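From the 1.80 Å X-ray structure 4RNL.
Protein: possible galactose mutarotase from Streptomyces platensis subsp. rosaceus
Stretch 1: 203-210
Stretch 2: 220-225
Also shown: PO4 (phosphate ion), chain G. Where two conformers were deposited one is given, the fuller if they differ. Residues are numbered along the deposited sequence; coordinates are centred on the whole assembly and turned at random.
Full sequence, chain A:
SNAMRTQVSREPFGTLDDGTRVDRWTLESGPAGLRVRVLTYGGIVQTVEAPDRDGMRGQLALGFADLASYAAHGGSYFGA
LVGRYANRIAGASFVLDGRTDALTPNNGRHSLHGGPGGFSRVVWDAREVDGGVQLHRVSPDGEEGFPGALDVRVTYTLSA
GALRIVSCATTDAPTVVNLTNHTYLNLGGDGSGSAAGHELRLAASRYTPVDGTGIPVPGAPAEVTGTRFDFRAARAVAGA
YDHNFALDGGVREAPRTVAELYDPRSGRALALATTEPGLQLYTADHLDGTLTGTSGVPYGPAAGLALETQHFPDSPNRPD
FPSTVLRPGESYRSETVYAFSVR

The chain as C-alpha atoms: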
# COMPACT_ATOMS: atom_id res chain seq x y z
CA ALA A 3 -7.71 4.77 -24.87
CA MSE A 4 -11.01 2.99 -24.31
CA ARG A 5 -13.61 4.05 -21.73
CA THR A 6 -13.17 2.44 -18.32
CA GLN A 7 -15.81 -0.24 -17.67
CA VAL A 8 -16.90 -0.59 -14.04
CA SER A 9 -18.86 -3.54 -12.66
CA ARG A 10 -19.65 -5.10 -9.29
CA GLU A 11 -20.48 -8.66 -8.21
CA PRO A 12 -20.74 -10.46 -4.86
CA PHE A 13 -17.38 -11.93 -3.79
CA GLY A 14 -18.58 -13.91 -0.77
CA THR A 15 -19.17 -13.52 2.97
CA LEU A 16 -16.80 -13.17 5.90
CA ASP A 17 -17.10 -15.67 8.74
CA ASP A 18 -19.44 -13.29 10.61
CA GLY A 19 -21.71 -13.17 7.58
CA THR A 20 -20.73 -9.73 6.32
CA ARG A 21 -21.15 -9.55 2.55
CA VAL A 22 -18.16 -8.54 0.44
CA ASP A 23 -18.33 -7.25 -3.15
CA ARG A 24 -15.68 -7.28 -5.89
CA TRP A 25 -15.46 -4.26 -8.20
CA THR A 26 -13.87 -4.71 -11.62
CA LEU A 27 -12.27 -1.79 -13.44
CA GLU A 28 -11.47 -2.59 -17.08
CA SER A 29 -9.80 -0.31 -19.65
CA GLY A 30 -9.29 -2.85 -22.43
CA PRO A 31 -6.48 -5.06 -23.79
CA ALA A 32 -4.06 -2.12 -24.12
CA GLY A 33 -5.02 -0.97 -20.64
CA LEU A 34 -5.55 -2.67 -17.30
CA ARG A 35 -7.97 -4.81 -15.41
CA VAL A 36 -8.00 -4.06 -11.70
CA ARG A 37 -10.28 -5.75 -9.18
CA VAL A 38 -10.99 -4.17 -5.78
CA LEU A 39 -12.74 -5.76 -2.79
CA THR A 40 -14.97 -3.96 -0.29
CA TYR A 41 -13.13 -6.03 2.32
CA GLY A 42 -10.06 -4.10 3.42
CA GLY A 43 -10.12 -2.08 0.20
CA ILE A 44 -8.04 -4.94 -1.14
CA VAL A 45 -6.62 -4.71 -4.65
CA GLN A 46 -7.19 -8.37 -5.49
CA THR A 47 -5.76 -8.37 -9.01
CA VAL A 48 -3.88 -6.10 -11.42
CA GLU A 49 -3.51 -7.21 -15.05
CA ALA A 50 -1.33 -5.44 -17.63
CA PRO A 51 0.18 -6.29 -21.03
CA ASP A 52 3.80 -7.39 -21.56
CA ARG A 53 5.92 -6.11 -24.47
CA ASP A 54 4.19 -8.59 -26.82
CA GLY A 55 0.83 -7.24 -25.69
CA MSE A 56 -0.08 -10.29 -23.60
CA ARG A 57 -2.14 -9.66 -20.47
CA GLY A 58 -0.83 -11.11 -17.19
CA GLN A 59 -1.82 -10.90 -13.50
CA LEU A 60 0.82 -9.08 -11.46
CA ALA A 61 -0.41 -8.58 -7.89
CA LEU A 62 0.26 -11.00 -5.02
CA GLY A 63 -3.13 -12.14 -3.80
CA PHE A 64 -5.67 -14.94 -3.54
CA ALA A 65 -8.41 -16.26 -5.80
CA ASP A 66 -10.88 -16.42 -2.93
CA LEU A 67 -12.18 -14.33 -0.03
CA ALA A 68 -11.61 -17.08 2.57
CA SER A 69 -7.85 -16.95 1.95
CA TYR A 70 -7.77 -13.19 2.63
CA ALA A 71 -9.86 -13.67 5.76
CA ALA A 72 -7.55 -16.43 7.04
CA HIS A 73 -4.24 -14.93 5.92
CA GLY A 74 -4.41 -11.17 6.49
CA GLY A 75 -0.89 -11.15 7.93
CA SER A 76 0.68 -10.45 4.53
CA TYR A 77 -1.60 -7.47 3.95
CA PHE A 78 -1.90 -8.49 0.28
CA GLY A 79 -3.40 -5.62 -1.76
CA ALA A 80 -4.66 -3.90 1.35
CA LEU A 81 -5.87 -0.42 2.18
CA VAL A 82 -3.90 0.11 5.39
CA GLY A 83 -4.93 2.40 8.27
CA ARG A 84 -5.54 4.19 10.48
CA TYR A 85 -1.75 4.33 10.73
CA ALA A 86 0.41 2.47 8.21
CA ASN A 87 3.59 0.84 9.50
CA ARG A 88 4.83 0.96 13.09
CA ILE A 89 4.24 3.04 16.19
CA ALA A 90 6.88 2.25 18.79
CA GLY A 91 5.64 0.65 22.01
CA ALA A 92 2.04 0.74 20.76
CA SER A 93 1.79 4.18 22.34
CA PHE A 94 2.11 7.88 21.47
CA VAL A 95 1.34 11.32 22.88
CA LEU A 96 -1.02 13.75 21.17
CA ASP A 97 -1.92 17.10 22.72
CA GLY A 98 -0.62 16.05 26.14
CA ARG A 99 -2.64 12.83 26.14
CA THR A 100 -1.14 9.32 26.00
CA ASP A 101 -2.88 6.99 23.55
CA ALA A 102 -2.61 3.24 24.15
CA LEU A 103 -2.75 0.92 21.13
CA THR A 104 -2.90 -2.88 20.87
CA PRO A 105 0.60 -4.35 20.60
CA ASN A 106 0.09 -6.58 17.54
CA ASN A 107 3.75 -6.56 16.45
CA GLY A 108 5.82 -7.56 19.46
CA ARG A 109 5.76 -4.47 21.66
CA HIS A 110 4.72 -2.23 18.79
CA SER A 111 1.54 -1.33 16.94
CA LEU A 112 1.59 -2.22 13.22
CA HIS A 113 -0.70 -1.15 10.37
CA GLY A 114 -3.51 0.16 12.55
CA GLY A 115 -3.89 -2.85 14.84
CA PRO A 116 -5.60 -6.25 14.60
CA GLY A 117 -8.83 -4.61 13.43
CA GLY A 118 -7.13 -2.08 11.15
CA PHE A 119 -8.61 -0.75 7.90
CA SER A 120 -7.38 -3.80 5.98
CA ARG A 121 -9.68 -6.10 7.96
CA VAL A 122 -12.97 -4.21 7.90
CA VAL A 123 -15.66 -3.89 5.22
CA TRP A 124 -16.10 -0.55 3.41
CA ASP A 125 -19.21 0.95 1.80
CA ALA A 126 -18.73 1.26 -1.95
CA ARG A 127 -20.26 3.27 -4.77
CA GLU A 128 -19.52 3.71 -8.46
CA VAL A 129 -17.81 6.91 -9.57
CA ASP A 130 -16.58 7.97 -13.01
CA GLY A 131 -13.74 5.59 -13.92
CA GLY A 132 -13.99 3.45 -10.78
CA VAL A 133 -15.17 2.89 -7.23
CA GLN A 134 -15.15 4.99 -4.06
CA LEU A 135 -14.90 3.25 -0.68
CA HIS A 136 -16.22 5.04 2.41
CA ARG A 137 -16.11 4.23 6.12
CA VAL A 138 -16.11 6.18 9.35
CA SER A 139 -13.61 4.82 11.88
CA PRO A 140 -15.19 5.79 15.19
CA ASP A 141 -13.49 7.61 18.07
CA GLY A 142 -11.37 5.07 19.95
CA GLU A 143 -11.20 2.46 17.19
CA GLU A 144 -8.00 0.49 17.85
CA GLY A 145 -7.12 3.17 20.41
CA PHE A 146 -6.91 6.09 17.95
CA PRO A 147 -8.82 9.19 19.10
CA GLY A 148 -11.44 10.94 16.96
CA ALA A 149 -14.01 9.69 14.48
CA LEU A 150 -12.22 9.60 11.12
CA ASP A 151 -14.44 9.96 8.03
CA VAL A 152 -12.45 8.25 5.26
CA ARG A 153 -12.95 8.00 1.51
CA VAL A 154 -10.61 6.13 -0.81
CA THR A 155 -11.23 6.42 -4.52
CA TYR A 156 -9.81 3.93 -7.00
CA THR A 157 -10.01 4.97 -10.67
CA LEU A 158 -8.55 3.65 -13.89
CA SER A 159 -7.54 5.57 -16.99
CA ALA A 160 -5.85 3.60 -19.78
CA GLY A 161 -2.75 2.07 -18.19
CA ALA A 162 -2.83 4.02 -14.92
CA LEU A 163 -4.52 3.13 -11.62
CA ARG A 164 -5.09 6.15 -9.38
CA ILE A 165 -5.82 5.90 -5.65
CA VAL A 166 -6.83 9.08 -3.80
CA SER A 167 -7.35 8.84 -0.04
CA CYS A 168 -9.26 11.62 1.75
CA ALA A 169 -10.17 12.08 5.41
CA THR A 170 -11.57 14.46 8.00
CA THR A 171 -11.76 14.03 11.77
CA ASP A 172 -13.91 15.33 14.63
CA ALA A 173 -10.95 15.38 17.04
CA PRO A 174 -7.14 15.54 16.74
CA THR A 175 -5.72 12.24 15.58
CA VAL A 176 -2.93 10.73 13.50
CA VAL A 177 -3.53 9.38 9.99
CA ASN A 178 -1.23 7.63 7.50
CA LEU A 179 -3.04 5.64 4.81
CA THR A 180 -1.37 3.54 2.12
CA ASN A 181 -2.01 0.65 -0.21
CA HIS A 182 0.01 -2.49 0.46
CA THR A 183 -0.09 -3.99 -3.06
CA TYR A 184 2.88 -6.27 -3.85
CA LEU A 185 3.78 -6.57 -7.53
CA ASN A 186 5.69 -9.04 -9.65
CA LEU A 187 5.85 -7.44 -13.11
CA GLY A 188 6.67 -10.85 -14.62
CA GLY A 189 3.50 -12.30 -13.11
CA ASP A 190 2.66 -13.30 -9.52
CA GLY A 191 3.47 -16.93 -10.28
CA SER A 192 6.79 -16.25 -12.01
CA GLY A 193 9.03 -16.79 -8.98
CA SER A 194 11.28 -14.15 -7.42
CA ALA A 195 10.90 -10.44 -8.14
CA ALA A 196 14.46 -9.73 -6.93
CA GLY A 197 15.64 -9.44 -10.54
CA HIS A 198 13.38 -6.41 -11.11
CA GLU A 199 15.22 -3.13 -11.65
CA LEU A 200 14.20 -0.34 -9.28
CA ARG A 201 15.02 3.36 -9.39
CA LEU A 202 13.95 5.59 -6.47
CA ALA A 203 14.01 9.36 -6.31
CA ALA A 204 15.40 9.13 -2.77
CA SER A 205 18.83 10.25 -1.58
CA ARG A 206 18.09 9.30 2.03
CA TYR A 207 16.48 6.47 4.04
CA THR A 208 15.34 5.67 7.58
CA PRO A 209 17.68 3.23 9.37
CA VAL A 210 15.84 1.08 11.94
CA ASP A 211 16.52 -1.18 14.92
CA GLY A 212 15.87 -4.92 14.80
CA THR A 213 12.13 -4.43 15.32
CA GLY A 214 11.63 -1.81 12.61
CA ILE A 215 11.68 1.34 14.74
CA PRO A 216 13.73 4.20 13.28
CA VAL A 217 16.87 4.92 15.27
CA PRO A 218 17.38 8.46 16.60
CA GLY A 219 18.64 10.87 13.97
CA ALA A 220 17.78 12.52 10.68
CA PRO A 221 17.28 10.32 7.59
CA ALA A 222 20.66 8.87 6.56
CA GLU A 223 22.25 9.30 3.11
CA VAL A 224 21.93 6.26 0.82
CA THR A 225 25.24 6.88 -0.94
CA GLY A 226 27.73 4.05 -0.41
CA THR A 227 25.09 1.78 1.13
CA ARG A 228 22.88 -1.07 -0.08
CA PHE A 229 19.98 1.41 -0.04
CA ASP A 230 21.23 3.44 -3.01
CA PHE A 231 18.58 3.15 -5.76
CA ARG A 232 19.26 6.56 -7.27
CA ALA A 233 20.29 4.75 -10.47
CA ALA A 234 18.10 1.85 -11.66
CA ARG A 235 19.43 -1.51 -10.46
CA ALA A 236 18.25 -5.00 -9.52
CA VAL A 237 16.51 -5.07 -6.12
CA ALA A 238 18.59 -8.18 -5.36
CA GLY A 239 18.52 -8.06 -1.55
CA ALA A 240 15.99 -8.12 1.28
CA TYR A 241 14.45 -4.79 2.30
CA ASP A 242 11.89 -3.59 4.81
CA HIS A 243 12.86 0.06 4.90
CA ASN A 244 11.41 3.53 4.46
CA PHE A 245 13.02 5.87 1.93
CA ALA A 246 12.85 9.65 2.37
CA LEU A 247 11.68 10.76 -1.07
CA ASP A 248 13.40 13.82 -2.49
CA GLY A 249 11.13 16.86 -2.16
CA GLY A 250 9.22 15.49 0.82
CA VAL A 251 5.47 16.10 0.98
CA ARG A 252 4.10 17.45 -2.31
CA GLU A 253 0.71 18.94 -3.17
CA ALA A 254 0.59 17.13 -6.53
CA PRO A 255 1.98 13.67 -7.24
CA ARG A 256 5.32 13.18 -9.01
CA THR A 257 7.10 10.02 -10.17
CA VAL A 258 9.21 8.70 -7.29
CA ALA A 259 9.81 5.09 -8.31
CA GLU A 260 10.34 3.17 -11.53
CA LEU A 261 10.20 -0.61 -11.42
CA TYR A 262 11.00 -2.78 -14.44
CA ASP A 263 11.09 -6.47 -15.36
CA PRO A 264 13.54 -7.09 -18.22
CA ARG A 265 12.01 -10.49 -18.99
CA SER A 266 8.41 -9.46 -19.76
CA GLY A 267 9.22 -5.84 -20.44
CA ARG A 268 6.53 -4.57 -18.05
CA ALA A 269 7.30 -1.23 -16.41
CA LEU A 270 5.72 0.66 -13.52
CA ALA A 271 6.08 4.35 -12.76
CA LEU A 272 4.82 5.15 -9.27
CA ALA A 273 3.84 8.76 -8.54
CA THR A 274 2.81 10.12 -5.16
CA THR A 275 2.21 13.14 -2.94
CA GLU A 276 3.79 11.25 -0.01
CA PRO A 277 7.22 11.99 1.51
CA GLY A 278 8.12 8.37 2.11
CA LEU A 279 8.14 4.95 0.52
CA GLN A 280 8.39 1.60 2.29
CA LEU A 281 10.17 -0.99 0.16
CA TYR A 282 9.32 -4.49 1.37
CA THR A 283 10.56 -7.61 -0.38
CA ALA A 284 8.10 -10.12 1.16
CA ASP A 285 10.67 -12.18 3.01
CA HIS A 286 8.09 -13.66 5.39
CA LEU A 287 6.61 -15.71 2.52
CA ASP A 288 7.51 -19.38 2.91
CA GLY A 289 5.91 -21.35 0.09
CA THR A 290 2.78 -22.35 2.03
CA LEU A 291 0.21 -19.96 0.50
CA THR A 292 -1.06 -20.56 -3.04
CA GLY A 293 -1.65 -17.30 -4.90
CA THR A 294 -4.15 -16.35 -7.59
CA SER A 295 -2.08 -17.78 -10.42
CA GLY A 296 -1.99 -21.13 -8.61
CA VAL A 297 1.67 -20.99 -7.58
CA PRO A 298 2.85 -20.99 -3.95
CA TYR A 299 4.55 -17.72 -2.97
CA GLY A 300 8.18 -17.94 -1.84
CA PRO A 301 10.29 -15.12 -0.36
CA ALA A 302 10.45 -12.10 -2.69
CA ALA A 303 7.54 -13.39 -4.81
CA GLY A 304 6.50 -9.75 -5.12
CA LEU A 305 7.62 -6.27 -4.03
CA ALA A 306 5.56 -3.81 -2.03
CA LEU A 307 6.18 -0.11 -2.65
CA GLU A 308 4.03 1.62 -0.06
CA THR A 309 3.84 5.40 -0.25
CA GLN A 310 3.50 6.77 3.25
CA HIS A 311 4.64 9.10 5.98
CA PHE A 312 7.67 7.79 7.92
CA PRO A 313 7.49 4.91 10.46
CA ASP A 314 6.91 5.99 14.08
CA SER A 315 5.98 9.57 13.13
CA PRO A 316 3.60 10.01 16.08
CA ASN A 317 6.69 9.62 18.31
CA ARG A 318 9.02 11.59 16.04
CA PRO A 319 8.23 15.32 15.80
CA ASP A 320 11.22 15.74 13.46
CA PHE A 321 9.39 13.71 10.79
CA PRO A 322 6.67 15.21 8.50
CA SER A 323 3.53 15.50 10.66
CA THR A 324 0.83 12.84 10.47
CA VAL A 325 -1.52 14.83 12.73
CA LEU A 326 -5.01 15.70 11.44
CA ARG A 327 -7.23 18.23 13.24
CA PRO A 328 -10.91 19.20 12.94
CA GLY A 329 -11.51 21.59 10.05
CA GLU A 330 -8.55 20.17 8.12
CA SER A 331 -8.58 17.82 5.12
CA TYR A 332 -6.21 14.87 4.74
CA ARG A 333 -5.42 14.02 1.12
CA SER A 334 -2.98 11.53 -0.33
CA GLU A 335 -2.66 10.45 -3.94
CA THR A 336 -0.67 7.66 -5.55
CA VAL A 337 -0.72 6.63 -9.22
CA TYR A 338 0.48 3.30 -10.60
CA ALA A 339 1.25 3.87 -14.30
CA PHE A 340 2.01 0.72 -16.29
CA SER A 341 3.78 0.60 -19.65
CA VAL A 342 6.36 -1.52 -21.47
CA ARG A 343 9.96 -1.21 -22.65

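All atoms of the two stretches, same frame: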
# COMPACT_ATOMS: atom_id res chain seq x y z
N ALA A 203 13.59 7.97 -6.45
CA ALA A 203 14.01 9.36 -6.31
C ALA A 203 14.17 9.66 -4.82
O ALA A 203 13.41 10.45 -4.26
CB ALA A 203 13.00 10.30 -6.95
N ALA A 204 15.17 9.04 -4.21
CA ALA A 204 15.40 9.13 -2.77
C ALA A 204 16.90 9.11 -2.45
O ALA A 204 17.58 8.11 -2.71
CB ALA A 204 14.70 7.97 -2.06
N SER A 205 17.41 10.20 -1.91
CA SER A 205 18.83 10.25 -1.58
C SER A 205 19.08 9.87 -0.13
O SER A 205 20.22 9.80 0.32
CB SER A 205 19.40 11.65 -1.85
OG SER A 205 18.81 12.61 -0.98
N ARG A 206 17.99 9.63 0.61
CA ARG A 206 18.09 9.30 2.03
C ARG A 206 17.11 8.20 2.42
O ARG A 206 16.12 7.97 1.72
CB ARG A 206 17.83 10.54 2.89
CG ARG A 206 18.85 11.65 2.71
CD ARG A 206 18.71 12.71 3.81
NE ARG A 206 19.65 13.81 3.63
CZ ARG A 206 20.78 13.95 4.32
NH1 ARG A 206 21.13 13.06 5.24
NH2 ARG A 206 21.56 15.00 4.08
N TYR A 207 17.38 7.53 3.54
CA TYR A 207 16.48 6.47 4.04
C TYR A 207 16.43 6.50 5.56
O TYR A 207 17.17 7.24 6.19
CB TYR A 207 16.89 5.07 3.53
CG TYR A 207 18.04 4.47 4.30
CD1 TYR A 207 19.32 4.99 4.20
CD2 TYR A 207 17.84 3.36 5.12
CE1 TYR A 207 20.38 4.44 4.91
CE2 TYR A 207 18.88 2.80 5.83
CZ TYR A 207 20.14 3.34 5.72
OH TYR A 207 21.18 2.79 6.45
N THR A 208 15.55 5.68 6.14
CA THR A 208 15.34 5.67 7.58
C THR A 208 15.88 4.38 8.20
O THR A 208 15.19 3.35 8.20
CB THR A 208 13.82 5.73 7.85
OG1 THR A 208 13.30 6.91 7.25
CG2 THR A 208 13.55 5.78 9.33
N PRO A 209 17.12 4.42 8.73
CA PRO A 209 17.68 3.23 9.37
C PRO A 209 16.85 2.84 10.59
O PRO A 209 16.35 3.73 11.28
CB PRO A 209 19.08 3.67 9.81
CG PRO A 209 19.36 4.96 9.12
CD PRO A 209 18.04 5.57 8.73
N VAL A 210 16.71 1.55 10.86
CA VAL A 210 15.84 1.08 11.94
C VAL A 210 16.56 0.09 12.85
O VAL A 210 17.60 -0.46 12.48
CB VAL A 210 14.54 0.44 11.38
CG1 VAL A 210 13.64 1.51 10.74
CG2 VAL A 210 14.87 -0.66 10.38
N ALA A 220 18.36 12.14 11.97
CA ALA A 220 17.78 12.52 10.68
C ALA A 220 17.95 11.39 9.67
O ALA A 220 18.83 10.54 9.85
CB ALA A 220 18.48 13.76 10.19
N PRO A 221 17.12 11.37 8.61
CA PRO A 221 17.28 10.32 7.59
C PRO A 221 18.71 10.26 7.08
O PRO A 221 19.32 11.32 6.86
CB PRO A 221 16.32 10.77 6.49
CG PRO A 221 15.23 11.50 7.23
CD PRO A 221 15.96 12.23 8.35
N ALA A 222 19.26 9.05 6.93
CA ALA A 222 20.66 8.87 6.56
C ALA A 222 20.84 8.85 5.05
O ALA A 222 19.97 8.37 4.33
CB ALA A 222 21.20 7.59 7.17
N GLU A 223 21.98 9.34 4.55
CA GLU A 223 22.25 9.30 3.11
C GLU A 223 22.35 7.86 2.59
O GLU A 223 22.86 6.97 3.29
CB GLU A 223 23.53 10.07 2.77
CG GLU A 223 23.46 11.55 3.07
N VAL A 224 21.86 7.62 1.38
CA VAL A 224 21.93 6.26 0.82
C VAL A 224 23.26 6.00 0.14
O VAL A 224 23.63 4.85 -0.07
CB VAL A 224 20.82 5.97 -0.21
CG1 VAL A 224 19.43 6.09 0.41
CG2 VAL A 224 20.97 6.89 -1.43
N THR A 225 23.99 7.06 -0.20
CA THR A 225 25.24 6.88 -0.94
C THR A 225 26.21 5.95 -0.22
O THR A 225 26.43 6.06 1.00
CB THR A 225 25.94 8.23 -1.26
OG1 THR A 225 27.16 7.96 -1.97
CG2 THR A 225 26.25 9.02 0.01
P PO4 G . 27.42 10.58 -4.44
O1 PO4 G . 28.65 11.07 -3.73
O2 PO4 G . 27.19 9.13 -4.10
O3 PO4 G . 26.22 11.40 -4.01
O4 PO4 G . 27.62 10.69 -5.93
O HOH W 1 22.90 9.79 -0.77

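This contact is a short antiparallel β pairing, held by backbone hydrogen bonds, extended by an arginine that reaches the carbonyl of the residue just before the partner strand, and backed by apolar contacts around Tyr207 and Ala222. Its centre is the pair Tyr207 and Ala222, which exchange two hydrogen bonds: Tyr207 N donates to Ala222 O at 2.8 Å, and Ala222 N returns one to Tyr207 O at 2.9 Å. One step along, Arg206 and Glu223 form the non-hydrogen-bonded pair, and their CA atoms approach to 4.3 Å. The next link comes from Val224 N, which donates to Ser205 O at 2.9 Å. That carbonyl is used twice, for a water also donates to it at 2.9 Å and accepts from Thr225 N at 3.0 Å, carrying the connection one residue beyond the direct bonds.

Proline has no N-H to donate, and Pro221 takes part here through its carbonyl. Arg206 also bonds to the backbone: its long, largely extended side chain brings NH1 to 3.0 Å from Pro221 O, a hydrogen bond lying near the guanidinium plane, where the N-H groups point. Glu223 CG lies over one face of the same group, with Arg206 NH1 to Glu223 CG at 3.5 Å; the carboxylate of Glu223 is not modelled, so no charge pairing can be read here.

The side chains of Tyr207 and Ala222 share a face of the sheet. The small methyl of Ala222 touches two larger neighbours, its CB lying 4.0 Å from Tyr207 CE1 and 3.8 Å from Pro209 CG. The tyrosine ring also meets the buried Val224, Tyr207 CD1 to Val224 CG1 at 3.9 Å, so a branched aliphatic side chain packs against the aromatic carbons while the Val224 backbone serves the hydrogen-bond ladder.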